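Local coordinates for sulfate transporter 4.1, chloroplastic (Arabidopsis thaliana, PDB 7LHV), which cotransports sulfate and protons across the membrane as a secondary active symporter of the SLC26/SulP family, at the interface of chains A and B. Residues are numbered along the deposited sequence; one frame, centred on the assembly and turned at random. Chains: chain A/B, Sulfate transporter 4.1, chloroplastic.

The interface of chains A and B. Residues chain A 553, 557, 596, 599-600; chain B 357-358, 360.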
loop_
_atom_site.group_PDB
_atom_site.type_symbol
_atom_site.label_atom_id
_atom_site.label_comp_id
_atom_site.label_asym_id
_atom_site.label_seq_id
_atom_site.Cartn_x
_atom_site.Cartn_y
_atom_site.Cartn_z
ATOM N N GLU A 553 -5.487 -12.121 -28.838
ATOM C CA GLU A 553 -6.743 -11.805 -29.511
ATOM C C GLU A 553 -6.589 -10.583 -30.401
ATOM O O GLU A 553 -7.143 -10.534 -31.504
ATOM C CB GLU A 553 -7.851 -11.559 -28.493
ATOM C CG GLU A 553 -7.850 -12.493 -27.324
ATOM C CD GLU A 553 -8.850 -12.079 -26.277
ATOM O OE1 GLU A 553 -9.139 -10.870 -26.179
ATOM O OE2 GLU A 553 -9.335 -12.959 -25.545
ATOM N N ASP A 557 -7.234 -10.369 -34.370
ATOM C CA ASP A 557 -8.098 -9.365 -34.986
ATOM C C ASP A 557 -7.358 -8.603 -36.078
ATOM O O ASP A 557 -7.921 -8.323 -37.143
ATOM C CB ASP A 557 -8.625 -8.398 -33.927
ATOM C CG ASP A 557 -9.505 -9.081 -32.903
ATOM O OD1 ASP A 557 -10.092 -10.133 -33.228
ATOM O OD2 ASP A 557 -9.610 -8.566 -31.770
ATOM N N GLU A 596 -13.517 -15.737 -24.511
ATOM C CA GLU A 596 -13.081 -14.840 -25.577
ATOM C C GLU A 596 -12.262 -15.575 -26.633
ATOM O O GLU A 596 -12.290 -15.198 -27.809
ATOM C CB GLU A 596 -12.278 -13.677 -24.997
ATOM C CG GLU A 596 -13.077 -12.744 -24.107
ATOM C CD GLU A 596 -12.213 -11.683 -23.455
ATOM O OE1 GLU A 596 -11.019 -11.589 -23.803
ATOM O OE2 GLU A 596 -12.728 -10.939 -22.592
ATOM N N THR A 599 -14.633 -17.225 -28.828
ATOM C CA THR A 599 -15.143 -16.227 -29.763
ATOM C C THR A 599 -14.174 -16.018 -30.920
ATOM O O THR A 599 -14.593 -15.869 -32.074
ATOM C CB THR A 599 -15.408 -14.908 -29.038
ATOM O OG1 THR A 599 -16.380 -15.120 -28.008
ATOM C CG2 THR A 599 -15.931 -13.861 -30.007
ATOM N N ARG A 600 -12.873 -16.025 -30.636
ATOM C CA ARG A 600 -11.843 -15.838 -31.648
ATOM C C ARG A 600 -11.370 -17.149 -32.260
ATOM O O ARG A 600 -10.426 -17.136 -33.058
ATOM C CB ARG A 600 -10.644 -15.098 -31.052
ATOM C CG ARG A 600 -10.574 -13.627 -31.403
ATOM C CD ARG A 600 -11.377 -12.802 -30.419
ATOM N NE ARG A 600 -10.969 -11.404 -30.417
ATOM C CZ ARG A 600 -11.512 -10.470 -29.651
ATOM N NH1 ARG A 600 -12.494 -10.751 -28.812
ATOM N NH2 ARG A 600 -11.057 -9.223 -29.727
ATOM N N ALA B 357 -12.930 -5.937 -25.804
ATOM C CA ALA B 357 -12.534 -7.319 -26.044
ATOM C C ALA B 357 -13.656 -8.106 -26.709
ATOM O O ALA B 357 -13.405 -8.942 -27.584
ATOM C CB ALA B 357 -12.114 -7.983 -24.734
ATOM N N LYS B 358 -14.903 -7.856 -26.302
ATOM C CA LYS B 358 -16.030 -8.548 -26.919
ATOM C C LYS B 358 -16.212 -8.143 -28.377
ATOM O O LYS B 358 -16.521 -8.985 -29.227
ATOM C CB LYS B 358 -17.310 -8.274 -26.132
ATOM C CG LYS B 358 -17.476 -9.122 -24.890
ATOM C CD LYS B 358 -18.765 -8.777 -24.170
ATOM C CE LYS B 358 -19.968 -8.993 -25.071
ATOM N NZ LYS B 358 -20.147 -10.425 -25.434
ATOM N N ARG B 360 -14.070 -6.727 -30.614
ATOM C CA ARG B 360 -12.957 -6.861 -31.552
ATOM C C ARG B 360 -12.407 -5.502 -31.990
ATOM O O ARG B 360 -12.337 -5.182 -33.178
ATOM C CB ARG B 360 -13.382 -7.689 -32.770
ATOM C CG ARG B 360 -13.684 -9.146 -32.480
ATOM C CD ARG B 360 -14.061 -9.867 -33.763
ATOM N NE ARG B 360 -14.447 -11.253 -33.532
ATOM C CZ ARG B 360 -13.600 -12.272 -33.524
ATOM N NH1 ARG B 360 -12.309 -12.099 -33.752
ATOM N NH2 ARG B 360 -14.062 -13.498 -33.290
#
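A bend at chi2 (87°) turns the chain of A:Arg600, while B:Arg360 runs straight from CG to NE with its CG anti to the carbonyl carbon (chi1 -67°), so that the two arginines reach toward each other and overlap across the two-fold interface of the deposited assembly, each guanidinium lying beside the other's aliphatic stem. The case illustrates how one carboxylate can organise two like-charged groups. A:Asp557, on helix 542-560 of the STAS domain, is gripped side-on by its own chain: A:Arg600 NH2 donates a hydrogen bond and salt bridge to OD2 at 2.6 Å, nearly in the guanidinium plane, and NE a hydrogen bond to OD1 at 3.2 Å, tilted out of it. Both oxygens offer their syn lone pairs, and this fork should fix the rotation of the guanidinium. From the partner, B:Arg360 crosses A:Asp557 at about a right angle and places NH1 3.0 Å from its OD1, a salt bridge whose hydrogen bond is weak and bent. The shared carboxylate probably offsets repulsion between the guanidinium groups, whose planes lie 39° apart. B:Arg360 CG sits over one face of the A:Arg600 guanidinium, and A:Glu553 OE1 lies more distantly over the opposite face, where its negative charge may help balance the guanidinium. A:Arg600 NH2 also makes a weak hydrogen bond to the backbone O of B:Ala357, near the end of transmembrane helix 330-358. The contact thus joins one subunit's STAS domain to the other's membrane domain. Alongside, the A:Glu596 carboxylate caps the B:Ala357 methyl, OE2 lying 3.7 Å from CB.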